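Local structure of nuclear import protein MOG1 (Saccharomyces cerevisiae, 1JHS) at residues A[4-9]-A[35-40]; A[87-92]-A[110-115]. The protein binds the Ran GTPase Gsp1 and takes part in the Ran system that drives nuclear protein import and poly(A)+ mRNA export. The protein carries 1 engineered substitution. All blocks are in the same frame, centred on the assembly; numbering follows the deposited sequence.

Contact 1 (A[4-9]-A[35-40]); sequences KEVELY and AVYVNS. Engineered in segment 35-40: Ala35 (natural residue Glu).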
loop_
_atom_site.group_PDB
_atom_site.type_symbol
_atom_site.label_atom_id
_atom_site.label_comp_id
_atom_site.label_asym_id
_atom_site.label_seq_id
_atom_site.Cartn_x
_atom_site.Cartn_y
_atom_site.Cartn_z
ATOM N N LYS A 4 -13.785 -1.158 7.402
ATOM C CA LYS A 4 -14.604 -2.349 7.585
ATOM C C LYS A 4 -13.939 -3.624 7.074
ATOM O O LYS A 4 -13.161 -3.601 6.132
ATOM C CB LYS A 4 -15.939 -2.150 6.893
ATOM C CG LYS A 4 -15.770 -1.792 5.440
ATOM C CD LYS A 4 -17.102 -1.557 4.770
ATOM C CE LYS A 4 -16.871 -1.356 3.300
ATOM N NZ LYS A 4 -18.164 -1.193 2.584
ATOM N N GLU A 5 -14.275 -4.740 7.703
ATOM C CA GLU A 5 -13.704 -6.022 7.327
ATOM C C GLU A 5 -14.100 -6.465 5.930
ATOM O O GLU A 5 -15.236 -6.274 5.495
ATOM C CB GLU A 5 -14.106 -7.101 8.339
ATOM C CG GLU A 5 -13.604 -8.484 7.974
ATOM C CD GLU A 5 -13.818 -9.517 9.069
ATOM O OE1 GLU A 5 -14.055 -10.685 8.724
ATOM O OE2 GLU A 5 -13.741 -9.173 10.269
ATOM N N VAL A 6 -13.148 -7.038 5.210
ATOM C CA VAL A 6 -13.429 -7.539 3.870
ATOM C C VAL A 6 -12.804 -8.900 3.747
ATOM O O VAL A 6 -11.831 -9.210 4.446
ATOM C CB VAL A 6 -12.823 -6.659 2.732
ATOM C CG1 VAL A 6 -13.596 -5.363 2.578
ATOM C CG2 VAL A 6 -11.361 -6.395 3.004
ATOM N N GLU A 7 -13.365 -9.705 2.854
ATOM C CA GLU A 7 -12.847 -11.034 2.584
ATOM C C GLU A 7 -12.063 -10.987 1.287
ATOM O O GLU A 7 -12.546 -10.462 0.281
ATOM C CB GLU A 7 -13.978 -12.042 2.420
ATOM C CG GLU A 7 -14.621 -12.445 3.718
ATOM C CD GLU A 7 -15.537 -13.643 3.545
ATOM O OE1 GLU A 7 -15.744 -14.112 2.391
ATOM O OE2 GLU A 7 -16.045 -14.123 4.563
ATOM N N LEU A 8 -10.848 -11.526 1.312
ATOM C CA LEU A 8 -10.024 -11.541 0.120
ATOM C C LEU A 8 -9.804 -12.977 -0.346
ATOM O O LEU A 8 -9.914 -13.914 0.436
ATOM C CB LEU A 8 -8.650 -10.920 0.401
ATOM C CG LEU A 8 -8.570 -9.533 1.035
ATOM C CD1 LEU A 8 -7.110 -9.087 0.982
ATOM C CD2 LEU A 8 -9.434 -8.543 0.289
ATOM N N TYR A 9 -9.471 -13.128 -1.622
ATOM C CA TYR A 9 -9.176 -14.442 -2.176
ATOM C C TYR A 9 -10.227 -15.506 -1.814
ATOM O O TYR A 9 -9.909 -16.568 -1.245
ATOM C CB TYR A 9 -7.786 -14.879 -1.698
ATOM C CG TYR A 9 -6.702 -13.855 -1.985
ATOM C CD1 TYR A 9 -6.187 -13.042 -0.969
ATOM C CD2 TYR A 9 -6.221 -13.660 -3.286
ATOM C CE1 TYR A 9 -5.229 -12.064 -1.240
ATOM C CE2 TYR A 9 -5.264 -12.694 -3.567
ATOM C CZ TYR A 9 -4.764 -11.890 -2.539
ATOM O OH TYR A 9 -3.804 -10.929 -2.828
ATOM N N ALA A 35 -5.602 -8.625 -4.857
ATOM C CA ALA A 35 -6.895 -8.137 -4.408
ATOM C C ALA A 35 -6.736 -6.615 -4.693
ATOM O O ALA A 35 -5.707 -6.028 -4.358
ATOM C CB ALA A 35 -7.100 -8.413 -2.911
ATOM N N VAL A 36 -7.710 -6.003 -5.361
ATOM C CA VAL A 36 -7.622 -4.581 -5.739
ATOM C C VAL A 36 -8.865 -3.816 -5.314
ATOM O O VAL A 36 -9.984 -4.213 -5.665
ATOM C CB VAL A 36 -7.490 -4.439 -7.286
ATOM C CG1 VAL A 36 -7.396 -2.965 -7.691
ATOM C CG2 VAL A 36 -6.250 -5.244 -7.776
ATOM N N TYR A 37 -8.672 -2.724 -4.572
ATOM C CA TYR A 37 -9.798 -1.880 -4.144
ATOM C C TYR A 37 -9.542 -0.454 -4.613
ATOM O O TYR A 37 -8.392 0.017 -4.553
ATOM C CB TYR A 37 -9.926 -1.873 -2.616
ATOM C CG TYR A 37 -10.518 -3.143 -2.083
ATOM C CD1 TYR A 37 -9.746 -4.298 -1.979
ATOM C CD2 TYR A 37 -11.884 -3.223 -1.786
ATOM C CE1 TYR A 37 -10.319 -5.515 -1.604
ATOM C CE2 TYR A 37 -12.473 -4.441 -1.409
ATOM C CZ TYR A 37 -11.673 -5.576 -1.328
ATOM O OH TYR A 37 -12.225 -6.790 -0.980
ATOM N N VAL A 38 -10.573 0.231 -5.100
ATOM C CA VAL A 38 -10.380 1.636 -5.512
ATOM C C VAL A 38 -11.401 2.534 -4.821
ATOM O O VAL A 38 -12.548 2.120 -4.543
ATOM C CB VAL A 38 -10.521 1.879 -7.047
ATOM C CG1 VAL A 38 -9.381 1.196 -7.809
ATOM C CG2 VAL A 38 -11.900 1.412 -7.532
ATOM N N ASN A 39 -10.970 3.756 -4.516
ATOM C CA ASN A 39 -11.838 4.707 -3.834
ATOM C C ASN A 39 -12.931 5.115 -4.835
ATOM O O ASN A 39 -12.622 5.730 -5.864
ATOM C CB ASN A 39 -11.021 5.948 -3.427
ATOM C CG ASN A 39 -11.816 6.909 -2.556
ATOM O OD1 ASN A 39 -13.040 7.029 -2.701
ATOM N ND2 ASN A 39 -11.125 7.610 -1.660
ATOM N N SER A 40 -14.188 4.770 -4.542
ATOM C CA SER A 40 -15.299 5.140 -5.431
ATOM C C SER A 40 -16.227 6.184 -4.793
ATOM O O SER A 40 -17.370 6.339 -5.219
ATOM C CB SER A 40 -16.116 3.905 -5.808
ATOM O OG SER A 40 -16.710 3.363 -4.642
#
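Leu8 and Tyr37 form the tight part of this contact. Leu8 CD2 meets the edge of the Tyr37 ring near its plane, 3.7 Å from CE1. The same methyl lies 3.5 Å from Tyr37 OH. With chi1 at -53°, Leu8 CG is anti to the carbonyl carbon, on the side from which its methyls meet Tyr37 and Ala35. Both methyls, Leu8 CD1 and CD2, lie 4.0 Å from Ala35 CB. Ala35 is an engineered substitution for the natural Glu. Its methyl also borders the Tyr9 ring, 4.2 Å from Tyr9 CZ. Tyr9 OH lies near Ala35 N and hydrogen-bonds to Thr33 O. Leu8 and Ala35 both also touch Val59 of strand 56-63.

The other end is looser. Val6 and Tyr37 meet tip to tip, with Val6 CB 3.8 Å from Tyr37 OH. Val6 CG1 is 4.2 Å from Tyr37 CE2. Glu7 CB points away from strand 35-39, and the residue is exposed.

No hydrogen bond joins the two segments. The strand axes stay 9.1 Å apart at closest and run 142° from each other. Each strand bonds to its own neighbours: Val6 pairs with Thr15, and Tyr37 with Ile57. Two beta-sheets pack here through side chains alone, the small three-stranded sheet against an end of the large antiparallel sheet of the Mog1 fold.

Contact 2 (A[87-92]-A[110-115]); sequences TTKWEA and EVANKW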
loop_
_atom_site.group_PDB
_atom_site.type_symbol
_atom_site.label_atom_id
_atom_site.label_comp_id
_atom_site.label_asym_id
_atom_site.label_seq_id
_atom_site.Cartn_x
_atom_site.Cartn_y
_atom_site.Cartn_z
ATOM N N THR A 87 11.140 5.187 -11.508
ATOM C CA THR A 87 11.810 5.735 -10.336
ATOM C C THR A 87 13.211 5.134 -10.209
ATOM O O THR A 87 13.387 3.924 -10.345
ATOM C CB THR A 87 11.030 5.401 -9.067
ATOM O OG1 THR A 87 9.760 6.057 -9.118
ATOM C CG2 THR A 87 11.791 5.867 -7.815
ATOM N N THR A 88 14.210 5.963 -9.942
ATOM C CA THR A 88 15.564 5.434 -9.756
ATOM C C THR A 88 16.055 5.597 -8.316
ATOM O O THR A 88 17.030 4.953 -7.908
ATOM C CB THR A 88 16.550 6.118 -10.683
ATOM O OG1 THR A 88 16.353 7.526 -10.577
ATOM C CG2 THR A 88 16.330 5.643 -12.142
ATOM N N LYS A 89 15.407 6.474 -7.559
ATOM C CA LYS A 89 15.756 6.666 -6.148
ATOM C C LYS A 89 14.488 7.069 -5.431
ATOM O O LYS A 89 13.682 7.839 -5.949
ATOM C CB LYS A 89 16.805 7.770 -5.950
ATOM C CG LYS A 89 18.081 7.531 -6.741
ATOM C CD LYS A 89 19.179 8.524 -6.392
ATOM C CE LYS A 89 20.437 8.190 -7.216
ATOM N NZ LYS A 89 21.591 8.945 -6.687
ATOM N N TRP A 90 14.315 6.555 -4.228
ATOM C CA TRP A 90 13.130 6.890 -3.467
ATOM C C TRP A 90 13.503 7.062 -2.014
ATOM O O TRP A 90 14.599 6.649 -1.578
ATOM C CB TRP A 90 12.057 5.784 -3.592
ATOM C CG TRP A 90 12.555 4.362 -3.339
ATOM C CD1 TRP A 90 13.099 3.509 -4.261
ATOM C CD2 TRP A 90 12.537 3.648 -2.092
ATOM N NE1 TRP A 90 13.416 2.305 -3.669
ATOM C CE2 TRP A 90 13.078 2.362 -2.338
ATOM C CE3 TRP A 90 12.114 3.966 -0.799
ATOM C CZ2 TRP A 90 13.212 1.390 -1.326
ATOM C CZ3 TRP A 90 12.246 2.996 0.217
ATOM C CH2 TRP A 90 12.787 1.723 -0.063
ATOM N N GLU A 91 12.600 7.666 -1.258
ATOM C CA GLU A 91 12.864 7.832 0.160
ATOM C C GLU A 91 11.675 7.380 0.983
ATOM O O GLU A 91 10.521 7.427 0.522
ATOM C CB GLU A 91 13.236 9.280 0.484
ATOM C CG GLU A 91 12.175 10.343 0.302
ATOM C CD GLU A 91 12.727 11.749 0.650
ATOM O OE1 GLU A 91 11.936 12.722 0.667
ATOM O OE2 GLU A 91 13.950 11.874 0.899
ATOM N N ALA A 92 11.968 6.892 2.183
ATOM C CA ALA A 92 10.925 6.447 3.083
ATOM C C ALA A 92 10.553 7.653 3.925
ATOM O O ALA A 92 11.362 8.099 4.742
ATOM C CB ALA A 92 11.451 5.306 3.968
ATOM N N GLU A 110 9.158 8.833 -4.682
ATOM C CA GLU A 110 10.256 8.942 -5.637
ATOM C C GLU A 110 10.970 10.269 -5.396
ATOM O O GLU A 110 10.313 11.273 -5.096
ATOM C CB GLU A 110 9.694 8.964 -7.071
ATOM C CG GLU A 110 10.618 9.633 -8.114
ATOM C CD GLU A 110 10.015 9.614 -9.501
ATOM O OE1 GLU A 110 9.787 8.500 -10.013
ATOM O OE2 GLU A 110 9.766 10.707 -10.077
ATOM N N VAL A 111 12.297 10.279 -5.495
ATOM C CA VAL A 111 13.023 11.543 -5.406
ATOM C C VAL A 111 13.833 11.714 -6.697
ATOM O O VAL A 111 14.303 12.807 -6.999
ATOM C CB VAL A 111 13.938 11.642 -4.144
ATOM C CG1 VAL A 111 13.059 11.719 -2.899
ATOM C CG2 VAL A 111 14.934 10.489 -4.075
ATOM N N ALA A 112 13.983 10.632 -7.462
ATOM C CA ALA A 112 14.692 10.702 -8.739
ATOM C C ALA A 112 14.133 9.682 -9.727
ATOM O O ALA A 112 13.700 8.589 -9.323
ATOM C CB ALA A 112 16.190 10.476 -8.550
ATOM N N ASN A 113 14.091 10.047 -11.008
ATOM C CA ASN A 113 13.621 9.077 -11.995
ATOM C C ASN A 113 14.608 9.010 -13.165
ATOM O O ASN A 113 15.535 9.825 -13.254
ATOM C CB ASN A 113 12.182 9.388 -12.470
ATOM C CG ASN A 113 12.026 10.762 -13.087
ATOM O OD1 ASN A 113 12.809 11.186 -13.946
ATOM N ND2 ASN A 113 10.980 11.463 -12.673
ATOM N N LYS A 114 14.440 8.031 -14.048
ATOM C CA LYS A 114 15.375 7.862 -15.164
ATOM C C LYS A 114 15.447 8.978 -16.186
ATOM O O LYS A 114 16.420 9.045 -16.963
ATOM C CB LYS A 114 15.100 6.535 -15.900
ATOM C CG LYS A 114 13.740 6.462 -16.592
ATOM C CD LYS A 114 13.606 5.172 -17.443
ATOM C CE LYS A 114 14.802 5.013 -18.397
ATOM N NZ LYS A 114 14.837 3.688 -19.126
ATOM N N TRP A 115 14.436 9.852 -16.202
ATOM C CA TRP A 115 14.407 10.958 -17.175
ATOM C C TRP A 115 15.039 12.223 -16.574
ATOM O O TRP A 115 15.134 13.254 -17.242
ATOM C CB TRP A 115 12.962 11.243 -17.590
ATOM C CG TRP A 115 12.304 10.017 -18.152
ATOM C CD1 TRP A 115 12.546 9.448 -19.373
ATOM C CD2 TRP A 115 11.403 9.141 -17.467
ATOM N NE1 TRP A 115 11.852 8.258 -19.484
ATOM C CE2 TRP A 115 11.146 8.048 -18.327
ATOM C CE3 TRP A 115 10.786 9.174 -16.204
ATOM C CZ2 TRP A 115 10.296 6.986 -17.966
ATOM C CZ3 TRP A 115 9.941 8.120 -15.845
ATOM C CH2 TRP A 115 9.707 7.041 -16.725
HETATM O O HOH W 1 18.470 8.849 -12.181
#
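Residues 87-90 pair antiparallel with 110-113 through Thr87-Asn113, Lys89-Ala112 and Trp90-Glu110, with the register slipping by one residue on each side of the middle pair. Thr88 N and Lys89 N both donate to Ala112 O, from the same face of its carbonyl plane. Val111 N and Ala112 N both donate to Lys89 O; the Val111 bond is nearly straight, at 178°. Each carbonyl is thus gripped by two N-H groups. These are two classic beta bulges, one on each strand, near the open end of the hairpin formed by strands 87-99 and 103-113.

Thr87 and Glu110 add a side-chain bond. Thr87 OG1 donates to the anti lone pair of Glu110 OE1 at 2.6 Å. Glu110 CG is anti to its backbone N (chi1 156°), which sets it beside Thr87, 3.8 Å from OG1. The other oxygen, Glu110 OE2, accepts from Asn113 ND2 at 3.0 Å, from above the carboxylate plane. Asn113 ND2 also bonds to Lys117 O. An alanine at Glu110 would probably leave Thr87 OG1 and Asn113 ND2 without their carboxylate partner and let the Thr87 hydroxyl turn.

Lys89 CB packs at 3.8 Å on both Ala112 CB and Val111 CG2. Glu91 crosses Val111 at about a right angle, its CD 3.6 Å from Val111 CG1. At the other end, a water lies 3.0 Å from Thr88 OG1 and donates to Asn113 O. The Trp90 ring packs on Val78 and Thr82 of helix 70-83, and its NE1 hydrogen-bonds to Glu79 OE1.

Contact 1 precedes contact 2 along the chain, and they lie on opposite sides of its centre. Their centres are 29 Å apart, and their nearest atoms about 19 Å, so they do not touch. Both reach the large antiparallel sheet. Strand 34-39 of contact 1 is next to one outer strand, 21-23. Strand 87-99 of contact 2 is the opposite outer strand, with 103-113 beside it. Strands 56-63, 138-147 and 124-133 lie between them. Contact 1 brings a second, smaller sheet onto the large one, whereas contact 2 joins neighbouring strands within it. The two contacts therefore sit toward opposite ends of one continuous sheet in a single Mog1 domain.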